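Local coordinates for protein VIN1 (Oscarella pearsei, PDB 6BFI) that binds actin filaments and may play a role in cell-cell adhesion, as a sponge member of the vinculin/alpha-catenin family, at residues V502-A505 and R506-D510; V511-A514 and K515-L519; P555-V558 and A559-S563; Q587-D590 and I591-K594; A599-V602 and V603-V606. All coordinates share one frame; numbering follows the deposited sequence.

Contact 1 (V502-A505 and R506-D510)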
# COMPACT_ATOMS: atom_id res chain seq x y z
N VAL A 502 -21.39 -17.63 -5.76
CA VAL A 502 -21.85 -17.96 -4.41
C VAL A 502 -23.15 -17.24 -4.10
O VAL A 502 -24.10 -17.84 -3.58
CB VAL A 502 -20.74 -17.63 -3.39
CG1 VAL A 502 -21.24 -17.87 -1.97
CG2 VAL A 502 -19.50 -18.46 -3.66
N SER A 503 -23.22 -15.94 -4.42
CA SER A 503 -24.45 -15.18 -4.20
C SER A 503 -25.60 -15.70 -5.05
O SER A 503 -26.75 -15.68 -4.61
CB SER A 503 -24.21 -13.70 -4.49
OG SER A 503 -23.23 -13.16 -3.62
N GLU A 504 -25.31 -16.18 -6.27
CA GLU A 504 -26.36 -16.74 -7.11
C GLU A 504 -26.93 -18.01 -6.49
O GLU A 504 -28.16 -18.20 -6.46
CB GLU A 504 -25.82 -17.02 -8.51
CG GLU A 504 -26.88 -17.39 -9.54
CD GLU A 504 -26.28 -17.76 -10.89
OE1 GLU A 504 -25.04 -17.92 -10.96
OE2 GLU A 504 -27.04 -17.90 -11.87
N ALA A 505 -26.06 -18.87 -5.97
CA ALA A 505 -26.53 -20.12 -5.35
C ALA A 505 -27.31 -19.84 -4.07
O ALA A 505 -28.41 -20.36 -3.88
CB ALA A 505 -25.35 -21.04 -5.08
N ARG A 506 -26.74 -19.02 -3.18
CA ARG A 506 -27.42 -18.71 -1.93
C ARG A 506 -28.76 -18.02 -2.18
O ARG A 506 -29.75 -18.33 -1.51
CB ARG A 506 -26.52 -17.83 -1.05
CG ARG A 506 -25.32 -18.58 -0.47
CD ARG A 506 -24.24 -17.63 0.03
NE ARG A 506 -24.11 -17.64 1.49
CZ ARG A 506 -24.39 -16.60 2.27
NH1 ARG A 506 -24.80 -15.45 1.73
NH2 ARG A 506 -24.24 -16.70 3.58
N ILE A 507 -28.80 -17.10 -3.14
CA ILE A 507 -30.06 -16.43 -3.48
C ILE A 507 -31.05 -17.44 -4.06
O ILE A 507 -32.25 -17.35 -3.80
CB ILE A 507 -29.80 -15.26 -4.43
CG1 ILE A 507 -29.19 -14.08 -3.67
CG2 ILE A 507 -31.09 -14.82 -5.12
CD1 ILE A 507 -28.78 -12.92 -4.55
N GLN A 508 -30.56 -18.41 -4.83
CA GLN A 508 -31.45 -19.45 -5.35
C GLN A 508 -32.07 -20.26 -4.22
O GLN A 508 -33.29 -20.49 -4.20
CB GLN A 508 -30.69 -20.37 -6.31
CG GLN A 508 -30.54 -19.84 -7.72
CD GLN A 508 -29.84 -20.82 -8.63
OE1 GLN A 508 -29.80 -22.02 -8.35
NE2 GLN A 508 -29.28 -20.32 -9.73
N ALA A 509 -31.25 -20.68 -3.25
CA ALA A 509 -31.78 -21.47 -2.14
C ALA A 509 -32.75 -20.66 -1.29
O ALA A 509 -33.81 -21.16 -0.89
CB ALA A 509 -30.63 -21.99 -1.28
N ASP A 510 -32.41 -19.40 -1.00
CA ASP A 510 -33.27 -18.59 -0.14
C ASP A 510 -34.57 -18.21 -0.85
O ASP A 510 -35.63 -18.15 -0.21
CB ASP A 510 -32.52 -17.34 0.32
CG ASP A 510 -31.44 -17.65 1.33
OD1 ASP A 510 -31.51 -18.73 1.96
OD2 ASP A 510 -30.52 -16.82 1.50
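Val502 and Arg506, one helical turn apart, lie side by side and point the same way, with Val502 CG1 against Arg506 CD at 3.6 Å. The methyl that does the touching stands anti to the backbone N of Val502 (chi1 176°), whereas the arginine puts CG beside its own N, so that its aliphatic part passes back over the preceding turn and CG comes within 3.4 Å of Val502 O. A bend at chi3 (111°) then carries the guanidinium off the valine.

A second pair, Glu504 and Gln508, repeats the parallel course with two extended chains. Here the nearest atoms are Glu504 CG and Gln508 NE2, 3.8 Å apart, and the carboxylate and amide planes stand 83° to each other, close to perpendicular. This is packing of an amide along a methylene; the acid is engaged by Arg610, which forms a salt bridge to Glu504 OE2. Ile507 lies on its own preceding turn, with CG1 3.1 Å from Ser503 O.

Underneath run the i to i+4 backbone bonds of a regular alpha helix. The straightest joins Arg506 N to Val502 O at 2.9 Å, and the next, Ile507 N to Ser503 O, is equally short.

Within the bundle, helix 496-519 is flanked on several faces. Ser503 and Ile507 touch helix 524-550, where Gln537 also bonds Asp510; Glu504 and Ile507 pack on helix 589-615; and Val502 and Arg506 meet helix 344-375.

Contact 2 (V511-A514 and K515-L519)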
# COMPACT_ATOMS: atom_id res chain seq x y z
N VAL A 511 -34.52 -17.96 -2.15
CA VAL A 511 -35.74 -17.68 -2.90
C VAL A 511 -36.61 -18.92 -3.00
O VAL A 511 -37.84 -18.84 -2.90
CB VAL A 511 -35.39 -17.11 -4.30
CG1 VAL A 511 -36.61 -17.17 -5.21
CG2 VAL A 511 -34.89 -15.68 -4.18
N LYS A 512 -35.99 -20.09 -3.18
CA LYS A 512 -36.75 -21.34 -3.15
C LYS A 512 -37.45 -21.52 -1.81
O LYS A 512 -38.64 -21.84 -1.76
CB LYS A 512 -35.83 -22.53 -3.45
CG LYS A 512 -36.21 -23.80 -2.71
CD LYS A 512 -35.75 -25.06 -3.43
CE LYS A 512 -36.63 -25.35 -4.64
NZ LYS A 512 -36.32 -26.68 -5.24
N GLU A 513 -36.72 -21.30 -0.71
CA GLU A 513 -37.32 -21.45 0.61
C GLU A 513 -38.44 -20.43 0.82
O GLU A 513 -39.45 -20.74 1.45
CB GLU A 513 -36.25 -21.32 1.69
CG GLU A 513 -36.73 -21.61 3.10
CD GLU A 513 -37.41 -22.96 3.22
OE1 GLU A 513 -38.54 -23.01 3.75
OE2 GLU A 513 -36.82 -23.96 2.77
N ALA A 514 -38.27 -19.22 0.29
CA ALA A 514 -39.29 -18.19 0.45
C ALA A 514 -40.55 -18.53 -0.34
O ALA A 514 -41.67 -18.28 0.11
CB ALA A 514 -38.75 -16.83 0.03
N LYS A 515 -40.38 -19.10 -1.54
CA LYS A 515 -41.54 -19.57 -2.30
C LYS A 515 -42.24 -20.72 -1.58
O LYS A 515 -43.47 -20.81 -1.58
CB LYS A 515 -41.13 -19.98 -3.71
CG LYS A 515 -40.67 -18.83 -4.59
CD LYS A 515 -40.42 -19.29 -6.02
CE LYS A 515 -39.27 -20.29 -6.10
NZ LYS A 515 -38.96 -20.67 -7.51
N ARG A 516 -41.45 -21.61 -0.96
CA ARG A 516 -42.03 -22.70 -0.18
C ARG A 516 -42.85 -22.15 0.99
O ARG A 516 -43.97 -22.61 1.24
CB ARG A 516 -40.93 -23.62 0.32
CG ARG A 516 -41.39 -24.65 1.34
CD ARG A 516 -40.22 -25.30 2.05
NE ARG A 516 -40.66 -26.17 3.13
CZ ARG A 516 -40.90 -25.76 4.37
NH1 ARG A 516 -40.73 -24.48 4.69
NH2 ARG A 516 -41.31 -26.62 5.29
N ILE A 517 -42.31 -21.17 1.71
CA ILE A 517 -43.03 -20.57 2.83
C ILE A 517 -44.24 -19.79 2.33
O ILE A 517 -45.23 -19.65 3.05
CB ILE A 517 -42.07 -19.69 3.65
CG1 ILE A 517 -40.92 -20.54 4.21
CG2 ILE A 517 -42.80 -19.00 4.79
CD1 ILE A 517 -39.85 -19.74 4.92
N ALA A 518 -44.19 -19.29 1.10
CA ALA A 518 -45.30 -18.51 0.57
C ALA A 518 -46.46 -19.40 0.13
O ALA A 518 -47.63 -19.06 0.38
CB ALA A 518 -44.83 -17.65 -0.60
N LEU A 519 -46.17 -20.54 -0.50
CA LEU A 519 -47.25 -21.42 -0.96
C LEU A 519 -47.88 -22.16 0.21
O LEU A 519 -49.08 -22.02 0.48
CB LEU A 519 -46.71 -22.40 -2.00
CG LEU A 519 -46.38 -21.77 -3.36
CD1 LEU A 519 -46.05 -22.85 -4.38
CD2 LEU A 519 -47.53 -20.90 -3.85
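Val511, Lys512, Glu513 and Ala514 each accept an i to i+4 backbone bond of 2.9 Å between N and O, from Lys515, Arg516, Ile517 and Ala518 in turn, the last being the most bent.

On one flank of the helix, Glu513 and Arg516 lie side by side, pointing the same way, and form a salt bridge with Glu513 OE1 2.8 Å from Arg516 NH1. As a hydrogen bond it is weak, the N-H meeting the oxygen at only 128°; the carboxylate and guanidinium planes are 49° apart. The glutamate gets there by a bend at chi2 (54°), which folds its carboxylate along the helix toward the next turn, while the arginine runs extended from CG to NE and lays CD 3.3 Å from Glu513 OE1. Arg516 NH1 also forms a salt bridge with Glu522. Glu513 OE1 comes 3.5 Å from Ile517 CG1, and Glu513 CG is 4.1 Å from Ile517 CD1, so the acid also lies against the isoleucine. An alanine in place of Glu513 is likely to cost Arg516 this acidic partner and Ile517 the side chain lying against it.

On another face, Lys515 bends at chi3 and crosses Val511 obliquely, its CE 4.2 Å from Val511 CG1, before its NZ forms a salt bridge with Asp600.

Two helices pack against this end of helix 496-519: Val511, Glu513, Ile517 and Ala518 touch helix 524-550, while Val511, Ala518 and Leu519 rest on helix 589-615.

Contact 3 (P555-V558 and A559-S563)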
# COMPACT_ATOMS: atom_id res chain seq x y z
N PRO A 555 -15.31 0.46 -21.89
CA PRO A 555 -16.64 1.10 -21.86
C PRO A 555 -17.78 0.15 -22.18
O PRO A 555 -18.86 0.27 -21.58
CB PRO A 555 -16.52 2.21 -22.91
CG PRO A 555 -15.04 2.42 -23.09
CD PRO A 555 -14.43 1.07 -22.90
N GLU A 556 -17.59 -0.78 -23.12
CA GLU A 556 -18.67 -1.70 -23.48
C GLU A 556 -19.02 -2.62 -22.32
O GLU A 556 -20.20 -2.86 -22.04
CB GLU A 556 -18.28 -2.50 -24.72
CG GLU A 556 -17.76 -1.66 -25.87
CD GLU A 556 -18.80 -0.72 -26.45
OE1 GLU A 556 -20.01 -1.01 -26.31
OE2 GLU A 556 -18.42 0.32 -27.03
N PHE A 557 -18.00 -3.16 -21.64
CA PHE A 557 -18.26 -4.02 -20.49
C PHE A 557 -18.92 -3.25 -19.36
O PHE A 557 -19.80 -3.78 -18.67
CB PHE A 557 -16.95 -4.67 -20.03
CG PHE A 557 -17.02 -5.28 -18.66
CD1 PHE A 557 -17.82 -6.39 -18.42
CD2 PHE A 557 -16.29 -4.75 -17.62
CE1 PHE A 557 -17.89 -6.95 -17.16
CE2 PHE A 557 -16.35 -5.31 -16.35
CZ PHE A 557 -17.15 -6.41 -16.12
N VAL A 558 -18.51 -2.00 -19.15
CA VAL A 558 -19.14 -1.18 -18.12
C VAL A 558 -20.59 -0.90 -18.47
O VAL A 558 -21.46 -0.85 -17.59
CB VAL A 558 -18.34 0.13 -17.91
CG1 VAL A 558 -19.06 1.06 -16.94
CG2 VAL A 558 -16.94 -0.18 -17.40
N ALA A 559 -20.88 -0.73 -19.76
CA ALA A 559 -22.26 -0.50 -20.19
C ALA A 559 -23.12 -1.74 -19.98
O ALA A 559 -24.24 -1.65 -19.45
CB ALA A 559 -22.29 -0.05 -21.65
N LYS A 560 -22.62 -2.90 -20.40
CA LYS A 560 -23.38 -4.14 -20.22
C LYS A 560 -23.62 -4.42 -18.74
O LYS A 560 -24.74 -4.73 -18.32
CB LYS A 560 -22.63 -5.31 -20.86
CG LYS A 560 -22.55 -5.25 -22.38
CD LYS A 560 -21.67 -6.37 -22.92
CE LYS A 560 -21.65 -6.39 -24.44
NZ LYS A 560 -20.73 -7.42 -24.98
N LEU A 561 -22.57 -4.30 -17.92
CA LEU A 561 -22.71 -4.53 -16.49
C LEU A 561 -23.65 -3.52 -15.85
O LEU A 561 -24.38 -3.85 -14.91
CB LEU A 561 -21.34 -4.48 -15.81
CG LEU A 561 -21.32 -4.88 -14.33
CD1 LEU A 561 -22.00 -6.23 -14.15
CD2 LEU A 561 -19.90 -4.90 -13.80
N SER A 562 -23.66 -2.28 -16.35
CA SER A 562 -24.61 -1.29 -15.85
C SER A 562 -26.04 -1.67 -16.21
O SER A 562 -26.95 -1.48 -15.40
CB SER A 562 -24.26 0.10 -16.39
OG SER A 562 -22.99 0.52 -15.94
N SER A 563 -26.24 -2.21 -17.41
CA SER A 563 -27.58 -2.65 -17.79
C SER A 563 -28.05 -3.81 -16.91
O SER A 563 -29.20 -3.83 -16.46
CB SER A 563 -27.61 -3.05 -19.26
OG SER A 563 -27.44 -1.92 -20.10
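Phe557 and Leu561 form the packed side of the opening turns of helix 555-569: the two side chains run alongside each other in the same direction, and the ring's far atom CZ lies 3.9 Å from Leu561 CD2. The phenylalanine reaches it because CG is anti to the backbone N (chi1 165°), which carries the ring along the helix toward the next turn. Both residues are buried.

Ser562 is gripped at the backbone. Its OG donates to Val558 O at 2.6 Å, and its own N donates to the same oxygen at 2.9 Å. The two donors come from opposite faces of the carbonyl plane, so this one acceptor holds the serine twice and fixes its hydroxyl.

The solvent side is looser. Lys560 extends away, touching the preceding turn only through its first carbons, with CG 3.4 Å from Glu556 O, and its NZ stays 6.6 Å from Glu556 OE1, too far for a salt bridge.

The packed side faces two long helices of the bundle: Phe557 and Leu561 lie on Val612 of helix 589-615, Leu561 also on Val609, and helix 524-550 adds Glu548 beside the ring and Ala545 and Ala549 beside the leucine.

Contact 4 (Q587-D590 and I591-K594)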
# COMPACT_ATOMS: atom_id res chain seq x y z
N GLN A 587 -53.73 -15.90 2.52
CA GLN A 587 -54.52 -16.95 1.89
C GLN A 587 -54.69 -16.75 0.39
O GLN A 587 -54.99 -17.72 -0.32
CB GLN A 587 -55.90 -17.03 2.55
CG GLN A 587 -55.86 -16.98 4.07
CD GLN A 587 -55.02 -18.09 4.67
OE1 GLN A 587 -53.82 -17.93 4.87
NE2 GLN A 587 -55.65 -19.22 4.97
N ASN A 588 -54.50 -15.53 -0.11
CA ASN A 588 -54.67 -15.27 -1.54
C ASN A 588 -53.59 -15.98 -2.33
O ASN A 588 -52.40 -15.71 -2.16
CB ASN A 588 -54.63 -13.76 -1.79
CG ASN A 588 -55.13 -13.39 -3.18
OD1 ASN A 588 -55.19 -14.22 -4.08
ND2 ASN A 588 -55.49 -12.12 -3.35
N LYS A 589 -54.01 -16.90 -3.22
CA LYS A 589 -53.05 -17.60 -4.06
C LYS A 589 -52.49 -16.69 -5.15
O LYS A 589 -51.34 -16.87 -5.58
CB LYS A 589 -53.71 -18.83 -4.69
CG LYS A 589 -54.54 -19.67 -3.73
CD LYS A 589 -53.68 -20.30 -2.65
CE LYS A 589 -54.52 -21.16 -1.72
NZ LYS A 589 -53.71 -21.79 -0.64
N ASP A 590 -53.28 -15.71 -5.60
CA ASP A 590 -52.83 -14.80 -6.65
C ASP A 590 -51.65 -13.95 -6.18
O ASP A 590 -50.65 -13.81 -6.89
CB ASP A 590 -54.00 -13.92 -7.10
CG ASP A 590 -53.58 -12.85 -8.09
OD1 ASP A 590 -52.68 -13.12 -8.92
OD2 ASP A 590 -54.15 -11.74 -8.04
N ILE A 591 -51.76 -13.37 -4.98
CA ILE A 591 -50.66 -12.59 -4.43
C ILE A 591 -49.42 -13.46 -4.26
O ILE A 591 -48.28 -13.01 -4.48
CB ILE A 591 -51.08 -11.93 -3.10
CG1 ILE A 591 -52.32 -11.05 -3.30
CG2 ILE A 591 -49.95 -11.10 -2.52
CD1 ILE A 591 -52.07 -9.83 -4.16
N GLN A 592 -49.62 -14.73 -3.89
CA GLN A 592 -48.50 -15.66 -3.82
C GLN A 592 -47.84 -15.83 -5.18
O GLN A 592 -46.61 -15.87 -5.28
CB GLN A 592 -48.97 -17.01 -3.28
CG GLN A 592 -49.46 -16.98 -1.84
CD GLN A 592 -50.03 -18.31 -1.39
OE1 GLN A 592 -50.17 -19.24 -2.18
NE2 GLN A 592 -50.36 -18.41 -0.10
N ARG A 593 -48.64 -15.94 -6.24
CA ARG A 593 -48.08 -16.06 -7.58
C ARG A 593 -47.29 -14.81 -7.96
O ARG A 593 -46.19 -14.91 -8.52
CB ARG A 593 -49.19 -16.31 -8.60
CG ARG A 593 -49.80 -17.70 -8.53
CD ARG A 593 -50.72 -17.95 -9.71
NE ARG A 593 -51.88 -17.07 -9.71
CZ ARG A 593 -53.08 -17.42 -9.26
NH1 ARG A 593 -53.28 -18.64 -8.78
NH2 ARG A 593 -54.09 -16.56 -9.29
N LYS A 594 -47.84 -13.63 -7.65
CA LYS A 594 -47.12 -12.38 -7.93
C LYS A 594 -45.77 -12.36 -7.22
O LYS A 594 -44.74 -12.05 -7.83
CB LYS A 594 -47.97 -11.18 -7.50
CG LYS A 594 -49.31 -11.07 -8.20
CD LYS A 594 -50.14 -9.95 -7.60
CE LYS A 594 -51.51 -9.86 -8.26
NZ LYS A 594 -52.40 -8.89 -7.57
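Asn588 and Ile591 meet at the start of helix 589-615, their side chains crossing at about a right angle, with Asn588 ND2 3.3 Å from Ile591 CG1.

Among the hydrogen bonds, the cap comes first. Asn588 OD1 accepts from Asp590 N at 2.9 Å, the donor lying 41° out of the amide carbonyl plane. A chi1 of -166° swings the asparagine's CG away from its own N and forward over the first turn, where OD1 can meet that N-H. The backbone then closes from Lys589 O to Arg593 N at 2.9 Å, after a weak first bond from Gln592 N to Asn588 O. Replacing Asn588 by a leucine would probably leave the N-H of Asp590 without its capping acceptor and the first turn more prone to fray.

The charged contacts centre on Asp590. Asp590 OD2 forms a salt bridge with Lys594 NZ at 3.4 Å. A long one of 3.7 Å joins Asp590 OD1 to Arg593 NH2. The three residues thus make a network in which one carboxylate serves two cations, the arginine at the longer range.

Packing contacts complete the turn. The guanidinium of Arg593 lies back over the helix, with Asp590 CA 3.3 Å above its plane and Lys589 O over the same face. Below the cap, Ile591 packs on Ala581 and Val582 of helix 572-584.

This is an N-capped helix start, with asparagine at the N-cap position and, on its exposed surface, a salt-bridge network spanning its first turn.

Contact 5 (A599-V602 and V603-V606)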
# COMPACT_ATOMS: atom_id res chain seq x y z
N ALA A 599 -39.77 -12.73 -7.12
CA ALA A 599 -38.53 -13.32 -6.62
C ALA A 599 -37.77 -14.02 -7.73
O ALA A 599 -36.54 -13.90 -7.83
CB ALA A 599 -38.84 -14.28 -5.47
N ASP A 600 -38.48 -14.76 -8.59
CA ASP A 600 -37.84 -15.35 -9.76
C ASP A 600 -37.20 -14.28 -10.64
O ASP A 600 -36.14 -14.51 -11.23
CB ASP A 600 -38.84 -16.18 -10.56
CG ASP A 600 -39.30 -17.43 -9.83
OD1 ASP A 600 -38.51 -17.97 -9.02
OD2 ASP A 600 -40.44 -17.87 -10.06
N LYS A 601 -37.83 -13.10 -10.74
CA LYS A 601 -37.23 -12.02 -11.50
C LYS A 601 -35.93 -11.55 -10.86
O LYS A 601 -34.95 -11.25 -11.56
CB LYS A 601 -38.21 -10.85 -11.63
CG LYS A 601 -37.98 -9.99 -12.86
CD LYS A 601 -38.35 -10.74 -14.12
CE LYS A 601 -37.46 -10.35 -15.29
NZ LYS A 601 -37.44 -8.88 -15.53
N VAL A 602 -35.89 -11.50 -9.53
CA VAL A 602 -34.64 -11.19 -8.83
C VAL A 602 -33.56 -12.20 -9.20
O VAL A 602 -32.45 -11.84 -9.61
CB VAL A 602 -34.87 -11.14 -7.31
CG1 VAL A 602 -33.54 -11.01 -6.58
CG2 VAL A 602 -35.79 -9.98 -6.95
N VAL A 603 -33.88 -13.50 -9.07
CA VAL A 603 -32.92 -14.54 -9.42
C VAL A 603 -32.40 -14.35 -10.84
O VAL A 603 -31.19 -14.46 -11.09
CB VAL A 603 -33.55 -15.94 -9.23
CG1 VAL A 603 -32.70 -17.01 -9.90
CG2 VAL A 603 -33.74 -16.25 -7.76
N GLU A 604 -33.29 -14.04 -11.77
CA GLU A 604 -32.88 -13.86 -13.16
C GLU A 604 -31.94 -12.66 -13.30
O GLU A 604 -30.96 -12.72 -14.07
CB GLU A 604 -34.11 -13.69 -14.05
CG GLU A 604 -33.84 -13.96 -15.52
CD GLU A 604 -34.02 -12.73 -16.39
OE1 GLU A 604 -34.54 -11.72 -15.88
OE2 GLU A 604 -33.64 -12.78 -17.58
N GLY A 605 -32.20 -11.57 -12.58
CA GLY A 605 -31.30 -10.43 -12.64
C GLY A 605 -29.91 -10.75 -12.12
O GLY A 605 -28.90 -10.38 -12.73
N VAL A 606 -29.84 -11.45 -10.98
CA VAL A 606 -28.54 -11.87 -10.45
C VAL A 606 -27.82 -12.74 -11.47
O VAL A 606 -26.62 -12.58 -11.72
CB VAL A 606 -28.72 -12.60 -9.11
CG1 VAL A 606 -27.41 -13.24 -8.68
CG2 VAL A 606 -29.21 -11.63 -8.05
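Lys601 and Glu604 approach side by side along the outer face of helix 589-615, pointing the same way, and meet through a methylene: Lys601 CE is 3.3 Å from Glu604 OE1. The charged ends are farther apart, with Lys601 NZ 4.1 Å from that oxygen, beyond a salt bridge, so any attraction is probably modest. The lysine is bent at chi2, chi3 and chi4, which brings CE rather than NZ nearest the acid; Glu604 bends at chi2.

On the inner face the valines touch the previous turn's carbonyls. Val603 CG2, anti to its carbonyl carbon, comes 3.7 Å from Ala599 O, and Val606 CG2 lies 3.6 Å from Val602 O in the same way. Each of these methyls therefore sits over the backbone of the previous turn, while Val606 CG1 packs on Glu504 CA of helix 496-519.

Behind them the i to i+4 bonds set the spacing. Val606 N meets Val602 O at 3.0 Å and 170°, and Val603 N meets Ala599 O at a similarly straight 168°.

Farther out, Val603 and Val606 pack on Ile507, Ala599 and Val603 on Val511 of helix 496-519, and Ala599 and Val602 on Met575 of helix 572-584.

Apolar residues on the inner side and charged ones on the outer give an amphipathic helix, the building block of the helical bundles that make up vinculin-family proteins.

Contacts 1 and 2 follow one another on helix 496-519, their centres about 13 Å apart, and contacts 4 and 5 share helix 589-615, with centres about 18 Å apart. Contact 5 joins the two helices: Ile507 CD1 of contact 1 lies 3.7 Å from Val606 CG2, and Lys515 NZ of contact 2 makes a salt bridge of 3.1 Å with Asp600 OD1. Contact 2 also meets contact 4, where Leu519 CD2 is 3.5 Å from Gln592 OE1. Contact 3 stands apart, its nearest atoms about 8 Å from contact 5 and about 12 Å from contact 1, but its helix packs on helix 589-615 too.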